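Local coordinates for porphyranase B (PDB 3JUU), which hydrolyses the sulfated red-algal polysaccharide porphyran at the (1->4) linkages between beta-D-galactopyranose and alpha-L-galactopyranose-6-sulfate, at residues A[74-79]-A[265-270]; A[116-121]-A[260-265]; A[96-101]-A[239-244]; A[35-40]-A[67-72]. All coordinates share one frame; numbering follows the deposited sequence.

All four contacts belong to the beta-sandwich (jelly roll) of a family 16 glycoside hydrolase. Along the chain, interaction 4 closes before the other three open; interactions 2 and 3 fall within the span of interaction 1, and their segments alternate. Interactions 1 and 2 share T265 and strand 264-276, their centres about 9 Å apart. Strand 73-87 pairs with strands 264-276, 67-70 and 90-101, tying interaction 1 to interactions 4 and 3, each also centred about 9 Å away. Side chains of interactions 1 and 3 pack together inside; interaction 3 also carries E243, a probable substrate-binding residue, so the core borders that site, while interaction 4 lies at the surface, away from it.

Interaction 1 (A[74-79]-A[265-270]); sequences LQITTT and TTYNWV. With SO4 (sulfate ion), chain D.
Strands 74-77 and 265-267 run antiparallel, 164° between their directions and 4.8 Å apart at closest approach, as neighbours in the jelly-roll sandwich. L74 pairs with Y267 and I76 with T265 in hydrogen-bonded pairs, while Q75 faces T266 in a non-hydrogen-bonded one. Four backbone bonds join them; the straightest runs from I76 N to T265 O, 2.9 Å with 175° at the hydrogen.

L74, I76, T265 and Y267 share one face, turned to the interior against V242 and M240 of strand 237-242. The L74 side chain runs alongside that of Y267 in the same direction. The leucine's CG is anti to its backbone N (chi1 168°), and its CD2 comes within 3.7 Å of Y267 CD2. At the next ring carbon, I76 CD1 comes to 3.7 Å from Y267 CE2. Branched aliphatic residues suit this buried face because they fit the ring without needing polar partners, and the tyrosine's hydroxyl is satisfied by T124 O. T265 OG1 likewise has a partner beyond the pair, S123 OG. Farther on, W269 NE1 donates to a sulfate, probably from the crystallisation liquor.

The opposite face carries Q75, partly exposed, and T266, which is buried. Q75 OE1 is bonded to S68 OG, and a water joins the two strands here, accepting from Q75 NE2 and lying 2.7 Å from T266 OG1.

Interaction 2 (A[116-121]-A[260-265]); sequences ANKTFM and KEDRTT. With SO4 (sulfate ion), chain F.
Loop 116-121 meets a short, loosely formed helical turn, 260-263, and the start of strand 264-276, their directions 131° apart, with one direct backbone bond, K118 N to D262 O (2.8 Å). N117 does most of the side-chain work. Its CB lies against D262 O; chi1 of 71° sets CG between the backbone N and the carbonyl carbon, and from there ND2 reaches T265 OG1 at 2.8 Å, a hydroxyl tilted from the amide plane and also bonded to S123 OG. OD1 grips the loop itself: it accepts from T119 N, in plane on a lone pair (3.0 Å), closing an Asx turn, and from T119 OG1, above that plane (2.7 Å). T119 OG1 in turn accepts from M121 N in an ST turn, and T119 CG2 packs on R263 CG. An alanine at N117 would probably leave T119 N and its hydroxyl without their acceptor and T265 OG1 without this donor, freeing the turn to shift. Toward solvent, the extended K118 runs beside D262; a water accepts from NZ and donates to OD2. R263 NH1 and NH2 donate to two oxygens of one sulfate. Neutral hydrogen bonds thus hold the buried part of the loop, while K118 and D262 meet through water, an attraction probably mild.

Interaction 3 (A[96-101]-A[239-244]); sequences GGYVGS and RMVVET
R239 and Y98 meet on one face of an antiparallel pair, strand 96-101 against 239-242, held by reciprocal backbone bonds at G97-V242 and V99-M240 and leading into E243, a probable substrate-binding residue of this family 16 sandwich. From CB, the arginine places CG anti to its carbonyl carbon and then bends at chi2 (-79°), bringing CD to 3.7 Å from Y98 CE1. NE follows, near the hydroxyl and bonded to a buffer molecule's sulfonate. CZ lies 3.1 Å from Y98 OH, which stands over the centre of one guanidinium face; the ring plane is turned 49° from that group, and this is contact, not a hydrogen bond. NH1 passes G100 CA at 3.7 Å and donates to a water that bonds S101 O, whereas NH2 forms a salt bridge with E130. Glycine suits position 100, since a CB there would collide with NH1. Beside the arginine, V241 CG2 packs on Y98 CD1 (3.8 Å). On the other face V99 CG1 touches M240 CE at 3.6 Å, the flexible thioether end packing on a branched valine. The two faces therefore differ: one is apolar core, while the other holds a cation bonded to water and anions as its flat face rests against a phenol oxygen.

Interaction 4 (A[35-40]-A[67-72]); sequences DEFEGK and ISLNNG. With SO4 (sulfate ion), chain E.
L69 projects into the bend of loop 35-40, where its branches meet mostly backbone oxygens. CG lies 3.7 Å from F37 O, CD2 the same distance from E38 O, and CB equally near G39 O. CD1 instead approaches F37 CD1 at 4.0 Å, the two side chains crossing at about a right angle. An alanine at L69 would probably open a gap between the strand and this loop, leaving the F37 ring without its CD1 neighbour. G72 has a positive phi, easy for glycine; its CA makes a CH...O contact with F37 O at 3.2 Å, and a CB there would strike E38 OE1. No direct hydrogen bond crosses; one water links F37 O, G39 O and G72 N. In the next shell, D35 OD1 accepts from F37 N (2.8 Å) in an Asx turn, and D35 CB lies over one face of the F37 ring, toward its rim. A sulfate bonds K40 N and NZ. The F37 side chain touches L74 of strand 73-87 and V270 of strand 264-276, joining the loop to both, while E36 pairs with R271 of the latter.

Interaction 1 (A[74-79]-A[265-270])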
loop_
_atom_site.group_PDB
_atom_site.type_symbol
_atom_site.label_atom_id
_atom_site.label_comp_id
_atom_site.label_asym_id
_atom_site.label_seq_id
_atom_site.Cartn_x
_atom_site.Cartn_y
_atom_site.Cartn_z
ATOM N N LEU A 74 -7.171 -6.024 -10.176
ATOM C CA LEU A 74 -7.702 -4.745 -9.713
ATOM C C LEU A 74 -6.970 -3.624 -10.447
ATOM O O LEU A 74 -5.725 -3.709 -10.569
ATOM C CB LEU A 74 -7.402 -4.624 -8.228
ATOM C CG LEU A 74 -7.624 -3.248 -7.617
ATOM C CD1 LEU A 74 -9.066 -2.777 -7.619
ATOM C CD2 LEU A 74 -7.089 -3.299 -6.113
ATOM N N GLN A 75 -7.688 -2.587 -10.919
ATOM C CA GLN A 75 -7.092 -1.507 -11.696
ATOM C C GLN A 75 -7.467 -0.245 -10.949
ATOM O O GLN A 75 -8.663 -0.027 -10.640
ATOM C CB GLN A 75 -7.656 -1.464 -13.129
ATOM C CG GLN A 75 -7.340 -2.811 -13.857
ATOM C CD GLN A 75 -7.844 -2.799 -15.243
ATOM O OE1 GLN A 75 -8.986 -2.354 -15.507
ATOM N NE2 GLN A 75 -6.993 -3.161 -16.166
ATOM N N ILE A 76 -6.441 0.556 -10.566
ATOM C CA ILE A 76 -6.700 1.887 -9.975
ATOM C C ILE A 76 -6.096 2.881 -10.961
ATOM O O ILE A 76 -4.881 2.914 -11.187
ATOM C CB ILE A 76 -6.063 2.051 -8.550
ATOM C CG1 ILE A 76 -6.480 0.865 -7.642
ATOM C CG2 ILE A 76 -6.500 3.447 -7.964
ATOM C CD1 ILE A 76 -5.944 1.084 -6.151
ATOM N N THR A 77 -6.970 3.685 -11.572
ATOM C CA THR A 77 -6.535 4.474 -12.718
ATOM C C THR A 77 -6.482 5.961 -12.323
ATOM O O THR A 77 -7.449 6.486 -11.764
ATOM C CB THR A 77 -7.566 4.270 -13.870
ATOM O OG1 THR A 77 -7.516 2.899 -14.329
ATOM C CG2 THR A 77 -7.187 5.185 -15.067
ATOM N N THR A 78 -5.410 6.646 -12.671
ATOM C CA THR A 78 -5.319 8.083 -12.438
ATOM C C THR A 78 -5.997 8.877 -13.547
ATOM O O THR A 78 -5.887 8.509 -14.743
ATOM C CB THR A 78 -3.895 8.560 -12.408
ATOM O OG1 THR A 78 -3.242 8.272 -13.643
ATOM C CG2 THR A 78 -3.046 7.952 -11.215
ATOM N N THR A 79 -6.624 9.982 -13.157
ATOM C CA THR A 79 -7.362 10.838 -14.140
ATOM C C THR A 79 -7.159 12.308 -13.862
ATOM O O THR A 79 -6.656 12.719 -12.769
ATOM C CB THR A 79 -8.886 10.542 -14.149
ATOM O OG1 THR A 79 -9.447 10.791 -12.859
ATOM C CG2 THR A 79 -9.206 9.090 -14.532
ATOM N N THR A 265 -2.569 1.616 -12.035
ATOM C CA THR A 265 -1.779 0.738 -11.132
ATOM C C THR A 265 -2.572 -0.556 -11.108
ATOM O O THR A 265 -3.760 -0.517 -10.865
ATOM C CB THR A 265 -1.747 1.390 -9.705
ATOM O OG1 THR A 265 -1.041 2.637 -9.809
ATOM C CG2 THR A 265 -0.985 0.384 -8.772
ATOM N N THR A 266 -1.939 -1.681 -11.424
ATOM C CA THR A 266 -2.685 -2.941 -11.537
ATOM C C THR A 266 -2.210 -3.931 -10.458
ATOM O O THR A 266 -0.995 -4.126 -10.342
ATOM C CB THR A 266 -2.411 -3.554 -12.926
ATOM O OG1 THR A 266 -2.763 -2.599 -13.978
ATOM C CG2 THR A 266 -3.183 -4.909 -13.094
ATOM N N TYR A 267 -3.138 -4.488 -9.688
ATOM C CA TYR A 267 -2.828 -5.518 -8.688
ATOM C C TYR A 267 -3.450 -6.789 -9.213
ATOM O O TYR A 267 -4.685 -6.839 -9.328
ATOM C CB TYR A 267 -3.447 -5.172 -7.346
ATOM C CG TYR A 267 -3.043 -3.789 -6.816
ATOM C CD1 TYR A 267 -2.068 -3.670 -5.796
ATOM C CD2 TYR A 267 -3.638 -2.615 -7.308
ATOM C CE1 TYR A 267 -1.722 -2.377 -5.286
ATOM C CE2 TYR A 267 -3.274 -1.345 -6.832
ATOM C CZ TYR A 267 -2.322 -1.235 -5.834
ATOM O OH TYR A 267 -1.962 -0.008 -5.332
ATOM N N ASN A 268 -2.632 -7.786 -9.577
ATOM C CA ASN A 268 -3.192 -9.101 -9.982
ATOM C C ASN A 268 -3.873 -9.848 -8.834
ATOM O O ASN A 268 -4.853 -10.570 -9.038
ATOM C CB ASN A 268 -2.162 -9.988 -10.702
ATOM C CG ASN A 268 -1.772 -9.456 -12.037
ATOM O OD1 ASN A 268 -2.534 -8.705 -12.679
ATOM N ND2 ASN A 268 -0.583 -9.849 -12.512
ATOM N N TRP A 269 -3.412 -9.622 -7.599
ATOM C CA TRP A 269 -4.030 -10.269 -6.493
ATOM C C TRP A 269 -3.484 -9.664 -5.219
ATOM O O TRP A 269 -2.400 -9.022 -5.278
ATOM C CB TRP A 269 -3.764 -11.788 -6.540
ATOM C CG TRP A 269 -2.377 -12.240 -6.895
ATOM C CD1 TRP A 269 -1.966 -12.780 -8.106
ATOM C CD2 TRP A 269 -1.217 -12.356 -6.002
ATOM N NE1 TRP A 269 -0.648 -13.181 -8.014
ATOM C CE2 TRP A 269 -0.160 -12.894 -6.760
ATOM C CE3 TRP A 269 -0.969 -11.974 -4.654
ATOM C CZ2 TRP A 269 1.160 -13.094 -6.223
ATOM C CZ3 TRP A 269 0.343 -12.178 -4.120
ATOM C CH2 TRP A 269 1.366 -12.738 -4.896
ATOM N N VAL A 270 -4.225 -9.858 -4.132
ATOM C CA VAL A 270 -3.744 -9.568 -2.754
ATOM C C VAL A 270 -4.036 -10.796 -1.935
ATOM O O VAL A 270 -5.171 -11.313 -1.956
ATOM C CB VAL A 270 -4.485 -8.384 -2.127
ATOM C CG1 VAL A 270 -4.107 -8.234 -0.621
ATOM C CG2 VAL A 270 -4.101 -7.103 -2.819
HETATM S S SO4 D . -0.053 -16.696 -9.214
HETATM O O1 SO4 D . 0.499 -17.843 -9.926
HETATM O O2 SO4 D . -1.519 -16.716 -9.310
HETATM O O3 SO4 D . 0.373 -16.799 -7.815
HETATM O O4 SO4 D . 0.490 -15.464 -9.828
HETATM O O HOH W 1 -4.288 -3.464 -16.038
#

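Interaction 2 (A[116-121]-A[260-265])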
loop_
_atom_site.group_PDB
_atom_site.type_symbol
_atom_site.label_atom_id
_atom_site.label_comp_id
_atom_site.label_asym_id
_atom_site.label_seq_id
_atom_site.Cartn_x
_atom_site.Cartn_y
_atom_site.Cartn_z
ATOM N N ALA A 116 3.230 -0.740 -11.141
ATOM C CA ALA A 116 2.902 0.633 -10.820
ATOM C C ALA A 116 2.389 1.378 -12.066
ATOM O O ALA A 116 2.680 0.966 -13.243
ATOM C CB ALA A 116 4.156 1.396 -10.228
ATOM N N ASN A 117 1.638 2.454 -11.812
ATOM C CA ASN A 117 1.338 3.409 -12.909
ATOM C C ASN A 117 2.581 4.180 -13.259
ATOM O O ASN A 117 3.451 4.335 -12.436
ATOM C CB ASN A 117 0.112 4.295 -12.621
ATOM C CG ASN A 117 0.367 5.336 -11.547
ATOM O OD1 ASN A 117 1.166 6.261 -11.755
ATOM N ND2 ASN A 117 -0.339 5.230 -10.438
ATOM N N LYS A 118 2.643 4.697 -14.484
ATOM C CA LYS A 118 3.771 5.477 -15.002
ATOM C C LYS A 118 3.528 7.018 -14.917
ATOM O O LYS A 118 3.907 7.797 -15.821
ATOM C CB LYS A 118 3.936 5.059 -16.472
ATOM C CG LYS A 118 5.262 5.509 -17.048
ATOM C CD LYS A 118 5.377 4.861 -18.516
ATOM C CE LYS A 118 6.693 5.324 -19.108
ATOM N NZ LYS A 118 6.876 4.849 -20.497
ATOM N N THR A 119 2.899 7.464 -13.842
ATOM C CA THR A 119 2.567 8.890 -13.642
ATOM C C THR A 119 3.215 9.435 -12.357
ATOM O O THR A 119 3.875 8.702 -11.589
ATOM C CB THR A 119 1.035 9.181 -13.494
ATOM O OG1 THR A 119 0.596 8.895 -12.149
ATOM C CG2 THR A 119 0.203 8.324 -14.479
ATOM N N PHE A 120 3.073 10.725 -12.159
ATOM C CA PHE A 120 3.625 11.328 -10.919
ATOM C C PHE A 120 2.890 10.924 -9.634
ATOM O O PHE A 120 3.388 11.274 -8.513
ATOM C CB PHE A 120 3.595 12.883 -11.075
ATOM C CG PHE A 120 2.213 13.503 -10.887
ATOM C CD1 PHE A 120 1.916 14.218 -9.704
ATOM C CD2 PHE A 120 1.244 13.449 -11.899
ATOM C CE1 PHE A 120 0.666 14.794 -9.474
ATOM C CE2 PHE A 120 -0.001 14.064 -11.725
ATOM C CZ PHE A 120 -0.332 14.730 -10.494
ATOM N N MET A 121 1.731 10.247 -9.758
ATOM C CA MET A 121 0.920 9.776 -8.614
ATOM C C MET A 121 1.409 8.394 -8.160
ATOM O O MET A 121 2.146 7.754 -8.840
ATOM C CB MET A 121 -0.590 9.745 -8.992
ATOM C CG MET A 121 -1.029 11.192 -9.222
ATOM S SD MET A 121 -2.776 11.376 -9.717
ATOM C CE MET A 121 -3.733 10.702 -8.288
ATOM N N LYS A 260 -4.343 4.642 -20.988
ATOM C CA LYS A 260 -5.067 4.143 -19.784
ATOM C C LYS A 260 -4.134 3.189 -19.042
ATOM O O LYS A 260 -4.019 3.241 -17.787
ATOM C CB LYS A 260 -6.382 3.481 -20.089
ATOM C CG LYS A 260 -7.307 3.398 -18.843
ATOM C CD LYS A 260 -8.516 2.562 -19.076
ATOM C CE LYS A 260 -9.312 2.474 -17.793
ATOM N NZ LYS A 260 -10.644 1.909 -18.121
ATOM N N GLU A 261 -3.432 2.327 -19.786
ATOM C CA GLU A 261 -2.508 1.375 -19.107
ATOM C C GLU A 261 -1.417 2.109 -18.295
ATOM O O GLU A 261 -1.151 1.774 -17.171
ATOM C CB GLU A 261 -1.846 0.478 -20.150
ATOM C CG GLU A 261 -0.990 -0.692 -19.535
ATOM C CD GLU A 261 -1.804 -1.743 -18.663
ATOM O OE1 GLU A 261 -3.087 -1.723 -18.497
ATOM O OE2 GLU A 261 -1.090 -2.629 -18.123
ATOM N N ASP A 262 -0.804 3.096 -18.891
ATOM C CA ASP A 262 0.224 3.922 -18.204
ATOM C C ASP A 262 -0.389 4.657 -17.015
ATOM O O ASP A 262 0.321 4.831 -15.995
ATOM C CB ASP A 262 0.799 4.974 -19.098
ATOM C CG ASP A 262 1.789 4.417 -20.130
ATOM O OD1 ASP A 262 2.094 3.216 -20.057
ATOM O OD2 ASP A 262 2.267 5.250 -20.930
ATOM N N ARG A 263 -1.694 5.029 -17.070
ATOM C CA ARG A 263 -2.324 5.708 -15.889
ATOM C C ARG A 263 -2.843 4.755 -14.834
ATOM O O ARG A 263 -3.346 5.206 -13.813
ATOM C CB ARG A 263 -3.490 6.625 -16.367
ATOM C CG ARG A 263 -2.865 7.844 -17.058
ATOM C CD ARG A 263 -3.977 8.837 -17.608
ATOM N NE ARG A 263 -4.837 8.186 -18.651
ATOM C CZ ARG A 263 -6.105 7.735 -18.526
ATOM N NH1 ARG A 263 -6.824 7.688 -17.387
ATOM N NH2 ARG A 263 -6.688 7.244 -19.639
ATOM N N THR A 264 -2.667 3.441 -15.030
ATOM C CA THR A 264 -3.318 2.452 -14.194
ATOM C C THR A 264 -2.289 1.707 -13.332
ATOM O O THR A 264 -1.303 1.247 -13.862
ATOM C CB THR A 264 -4.108 1.441 -15.024
ATOM O OG1 THR A 264 -5.185 2.193 -15.653
ATOM C CG2 THR A 264 -4.708 0.235 -14.136
ATOM N N THR A 265 -2.569 1.616 -12.035
ATOM C CA THR A 265 -1.779 0.738 -11.132
ATOM C C THR A 265 -2.572 -0.556 -11.108
ATOM O O THR A 265 -3.760 -0.517 -10.865
ATOM C CB THR A 265 -1.747 1.390 -9.705
ATOM O OG1 THR A 265 -1.041 2.637 -9.809
ATOM C CG2 THR A 265 -0.985 0.384 -8.772
HETATM S S SO4 F . -10.291 6.715 -18.438
HETATM O O1 SO4 F . -9.644 6.638 -19.766
HETATM O O2 SO4 F . -11.050 5.454 -18.333
HETATM O O3 SO4 F . -9.378 6.843 -17.288
HETATM O O4 SO4 F . -11.245 7.842 -18.404
HETATM O O HOH W 2 1.450 0.968 -15.629
HETATM O O HOH W 3 4.535 4.810 -21.873
#

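Interaction 3 (A[96-101]-A[239-244])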
loop_
_atom_site.group_PDB
_atom_site.type_symbol
_atom_site.label_atom_id
_atom_site.label_comp_id
_atom_site.label_asym_id
_atom_site.label_seq_id
_atom_site.Cartn_x
_atom_site.Cartn_y
_atom_site.Cartn_z
ATOM N N GLY A 96 -7.452 10.011 -8.052
ATOM C CA GLY A 96 -6.708 8.743 -7.766
ATOM C C GLY A 96 -7.728 7.769 -7.264
ATOM O O GLY A 96 -8.902 7.787 -7.711
ATOM N N GLY A 97 -7.318 6.837 -6.376
ATOM C CA GLY A 97 -8.277 5.868 -5.912
ATOM C C GLY A 97 -7.768 5.253 -4.624
ATOM O O GLY A 97 -6.543 5.283 -4.312
ATOM N N TYR A 98 -8.725 4.680 -3.894
ATOM C CA TYR A 98 -8.444 4.170 -2.530
ATOM C C TYR A 98 -9.178 2.875 -2.434
ATOM O O TYR A 98 -10.387 2.786 -2.849
ATOM C CB TYR A 98 -8.938 5.185 -1.502
ATOM C CG TYR A 98 -9.034 4.682 -0.035
ATOM C CD1 TYR A 98 -8.139 5.110 0.909
ATOM C CD2 TYR A 98 -10.021 3.722 0.347
ATOM C CE1 TYR A 98 -8.218 4.685 2.243
ATOM C CE2 TYR A 98 -10.106 3.288 1.686
ATOM C CZ TYR A 98 -9.206 3.812 2.607
ATOM O OH TYR A 98 -9.267 3.480 3.904
ATOM N N VAL A 99 -8.473 1.843 -1.974
ATOM C CA VAL A 99 -9.155 0.579 -1.706
ATOM C C VAL A 99 -8.644 0.127 -0.324
ATOM O O VAL A 99 -7.424 -0.071 -0.186
ATOM C CB VAL A 99 -8.774 -0.503 -2.767
ATOM C CG1 VAL A 99 -9.601 -1.839 -2.476
ATOM C CG2 VAL A 99 -9.030 -0.029 -4.216
ATOM N N GLY A 100 -9.525 0.011 0.674
ATOM C CA GLY A 100 -9.146 -0.428 2.002
ATOM C C GLY A 100 -9.912 -1.679 2.439
ATOM O O GLY A 100 -11.121 -1.852 2.114
ATOM N N SER A 101 -9.211 -2.595 3.120
ATOM C CA SER A 101 -9.928 -3.830 3.622
ATOM C C SER A 101 -10.888 -3.466 4.726
ATOM O O SER A 101 -10.541 -2.720 5.655
ATOM C CB SER A 101 -8.922 -4.954 4.055
ATOM O OG SER A 101 -8.199 -4.573 5.236
ATOM N N ARG A 239 -4.405 -1.491 2.567
ATOM C CA ARG A 239 -4.617 -0.303 1.746
ATOM C C ARG A 239 -3.947 -0.526 0.392
ATOM O O ARG A 239 -2.750 -0.894 0.331
ATOM C CB ARG A 239 -3.922 0.910 2.351
ATOM C CG ARG A 239 -4.465 1.321 3.733
ATOM C CD ARG A 239 -5.820 2.127 3.553
ATOM N NE ARG A 239 -6.351 2.517 4.856
ATOM C CZ ARG A 239 -7.234 1.815 5.571
ATOM N NH1 ARG A 239 -7.598 0.625 5.201
ATOM N NH2 ARG A 239 -7.712 2.363 6.694
ATOM N N MET A 240 -4.668 -0.202 -0.700
ATOM C CA MET A 240 -4.055 -0.090 -2.028
ATOM C C MET A 240 -4.522 1.299 -2.535
ATOM O O MET A 240 -5.737 1.533 -2.755
ATOM C CB MET A 240 -4.568 -1.229 -2.963
ATOM C CG MET A 240 -4.007 -2.653 -2.594
ATOM S SD MET A 240 -5.196 -3.392 -1.340
ATOM C CE MET A 240 -6.622 -3.922 -2.294
ATOM N N VAL A 241 -3.574 2.219 -2.701
ATOM C CA VAL A 241 -3.946 3.642 -2.825
ATOM C C VAL A 241 -3.094 4.254 -3.897
ATOM O O VAL A 241 -1.866 3.987 -4.007
ATOM C CB VAL A 241 -3.781 4.400 -1.461
ATOM C CG1 VAL A 241 -3.881 5.963 -1.642
ATOM C CG2 VAL A 241 -4.842 3.863 -0.426
ATOM N N VAL A 242 -3.715 5.156 -4.647
ATOM C CA VAL A 242 -3.015 5.877 -5.719
ATOM C C VAL A 242 -3.336 7.340 -5.413
ATOM O O VAL A 242 -4.516 7.740 -5.432
ATOM C CB VAL A 242 -3.602 5.460 -7.124
ATOM C CG1 VAL A 242 -3.088 6.476 -8.231
ATOM C CG2 VAL A 242 -3.171 4.007 -7.474
ATOM N N GLU A 243 -2.319 8.133 -5.072
ATOM C CA GLU A 243 -2.566 9.461 -4.447
ATOM C C GLU A 243 -1.602 10.485 -5.056
ATOM O O GLU A 243 -0.676 10.095 -5.798
ATOM C CB GLU A 243 -2.253 9.365 -2.954
ATOM C CG GLU A 243 -0.764 9.375 -2.652
ATOM C CD GLU A 243 -0.432 8.418 -1.519
ATOM O OE1 GLU A 243 -0.303 8.916 -0.372
ATOM O OE2 GLU A 243 -0.289 7.201 -1.778
ATOM N N THR A 244 -1.724 11.756 -4.671
ATOM C CA THR A 244 -0.603 12.704 -4.950
ATOM C C THR A 244 0.199 12.846 -3.626
ATOM O O THR A 244 -0.376 12.938 -2.530
ATOM C CB THR A 244 -1.183 14.087 -5.384
ATOM O OG1 THR A 244 -2.229 14.421 -4.444
ATOM C CG2 THR A 244 -1.826 13.982 -6.835
HETATM O O HOH W 4 -10.127 -0.189 6.340
#

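Interaction 4 (A[35-40]-A[67-72])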
loop_
_atom_site.group_PDB
_atom_site.type_symbol
_atom_site.label_atom_id
_atom_site.label_comp_id
_atom_site.label_asym_id
_atom_site.label_seq_id
_atom_site.Cartn_x
_atom_site.Cartn_y
_atom_site.Cartn_z
ATOM N N ASP A 35 -7.984 -11.509 -2.177
ATOM C CA ASP A 35 -8.850 -11.380 -3.377
ATOM C C ASP A 35 -7.998 -11.566 -4.607
ATOM O O ASP A 35 -6.888 -10.989 -4.728
ATOM C CB ASP A 35 -9.541 -9.999 -3.404
ATOM C CG ASP A 35 -10.922 -10.030 -4.122
ATOM O OD1 ASP A 35 -11.050 -10.836 -5.050
ATOM O OD2 ASP A 35 -11.797 -9.204 -3.759
ATOM N N GLU A 36 -8.493 -12.411 -5.532
ATOM C CA GLU A 36 -7.854 -12.606 -6.841
ATOM C C GLU A 36 -8.448 -11.600 -7.840
ATOM O O GLU A 36 -7.886 -11.428 -8.915
ATOM C CB GLU A 36 -8.112 -14.049 -7.352
ATOM C CG GLU A 36 -7.476 -15.126 -6.501
ATOM C CD GLU A 36 -5.953 -14.964 -6.437
ATOM O OE1 GLU A 36 -5.306 -14.856 -7.495
ATOM O OE2 GLU A 36 -5.401 -14.964 -5.317
ATOM N N PHE A 37 -9.522 -10.922 -7.443
ATOM C CA PHE A 37 -10.116 -9.825 -8.289
ATOM C C PHE A 37 -10.649 -10.346 -9.622
ATOM O O PHE A 37 -10.525 -9.658 -10.659
ATOM C CB PHE A 37 -9.123 -8.672 -8.545
ATOM C CG PHE A 37 -8.659 -8.053 -7.279
ATOM C CD1 PHE A 37 -9.561 -7.404 -6.442
ATOM C CD2 PHE A 37 -7.294 -8.113 -6.930
ATOM C CE1 PHE A 37 -9.135 -6.834 -5.229
ATOM C CE2 PHE A 37 -6.890 -7.536 -5.696
ATOM C CZ PHE A 37 -7.798 -6.889 -4.876
ATOM N N GLU A 38 -11.301 -11.518 -9.540
ATOM C CA GLU A 38 -11.952 -12.125 -10.720
ATOM C C GLU A 38 -13.307 -11.452 -10.822
ATOM O O GLU A 38 -13.820 -10.951 -9.828
ATOM C CB GLU A 38 -12.095 -13.657 -10.512
ATOM C CG GLU A 38 -10.805 -14.431 -10.749
ATOM C CD GLU A 38 -10.280 -14.345 -12.174
ATOM O OE1 GLU A 38 -9.123 -14.737 -12.376
ATOM O OE2 GLU A 38 -10.977 -13.902 -13.118
ATOM N N GLY A 39 -13.904 -11.443 -11.996
ATOM C CA GLY A 39 -15.234 -10.846 -12.092
ATOM C C GLY A 39 -15.208 -9.442 -12.684
ATOM O O GLY A 39 -14.172 -8.991 -13.248
ATOM N N LYS A 40 -16.355 -8.775 -12.587
ATOM C CA LYS A 40 -16.530 -7.477 -13.257
ATOM C C LYS A 40 -16.553 -6.318 -12.313
ATOM O O LYS A 40 -16.362 -5.183 -12.749
ATOM C CB LYS A 40 -17.830 -7.502 -14.105
ATOM C CG LYS A 40 -17.814 -8.641 -15.194
ATOM C CD LYS A 40 -19.157 -8.866 -15.927
ATOM C CE LYS A 40 -20.285 -9.472 -15.038
ATOM N NZ LYS A 40 -19.958 -10.836 -14.424
ATOM N N ILE A 67 -11.752 2.918 -9.722
ATOM C CA ILE A 67 -11.508 1.511 -9.354
ATOM C C ILE A 67 -12.249 0.616 -10.407
ATOM O O ILE A 67 -13.464 0.825 -10.662
ATOM C CB ILE A 67 -12.068 1.152 -7.950
ATOM C CG1 ILE A 67 -11.594 2.080 -6.774
ATOM C CG2 ILE A 67 -11.779 -0.345 -7.630
ATOM C CD1 ILE A 67 -10.145 2.465 -6.833
ATOM N N SER A 68 -11.564 -0.314 -11.043
ATOM C CA SER A 68 -12.244 -1.263 -11.949
ATOM C C SER A 68 -11.566 -2.628 -11.780
ATOM O O SER A 68 -10.402 -2.719 -11.247
ATOM C CB SER A 68 -12.180 -0.844 -13.434
ATOM O OG SER A 68 -10.860 -0.677 -13.891
ATOM N N LEU A 69 -12.255 -3.669 -12.277
ATOM C CA LEU A 69 -11.661 -5.004 -12.399
ATOM C C LEU A 69 -11.619 -5.379 -13.849
ATOM O O LEU A 69 -12.538 -5.024 -14.602
ATOM C CB LEU A 69 -12.530 -6.049 -11.691
ATOM C CG LEU A 69 -12.251 -6.430 -10.245
ATOM C CD1 LEU A 69 -11.651 -5.380 -9.248
ATOM C CD2 LEU A 69 -13.274 -7.331 -9.587
ATOM N N ASN A 70 -10.555 -6.051 -14.260
ATOM C CA ASN A 70 -10.548 -6.626 -15.574
ATOM C C ASN A 70 -9.562 -7.773 -15.569
ATOM O O ASN A 70 -8.510 -7.665 -14.956
ATOM C CB ASN A 70 -10.138 -5.611 -16.643
ATOM C CG ASN A 70 -10.521 -6.089 -18.043
ATOM O OD1 ASN A 70 -11.443 -6.943 -18.204
ATOM N ND2 ASN A 70 -9.849 -5.565 -19.034
ATOM N N ASN A 71 -9.903 -8.864 -16.244
ATOM C CA ASN A 71 -8.982 -9.992 -16.392
ATOM C C ASN A 71 -8.326 -10.507 -15.101
ATOM O O ASN A 71 -7.145 -10.857 -15.112
ATOM C CB ASN A 71 -7.942 -9.628 -17.430
ATOM C CG ASN A 71 -8.575 -9.399 -18.769
ATOM O OD1 ASN A 71 -9.611 -10.038 -19.059
ATOM N ND2 ASN A 71 -8.010 -8.502 -19.563
ATOM N N GLY A 72 -9.124 -10.625 -14.054
ATOM C CA GLY A 72 -8.610 -11.138 -12.761
ATOM C C GLY A 72 -7.578 -10.160 -12.143
ATOM O O GLY A 72 -6.613 -10.591 -11.536
HETATM S S SO4 E . -18.972 -10.043 -10.745
HETATM O O1 SO4 E . -18.535 -10.820 -11.933
HETATM O O2 SO4 E . -20.343 -9.583 -10.932
HETATM O O3 SO4 E . -18.838 -10.824 -9.505
HETATM O O4 SO4 E . -18.172 -8.827 -10.601
HETATM O O HOH W 5 -11.444 -9.209 -13.204
HETATM O O HOH W 6 -15.082 -3.113 -12.782
#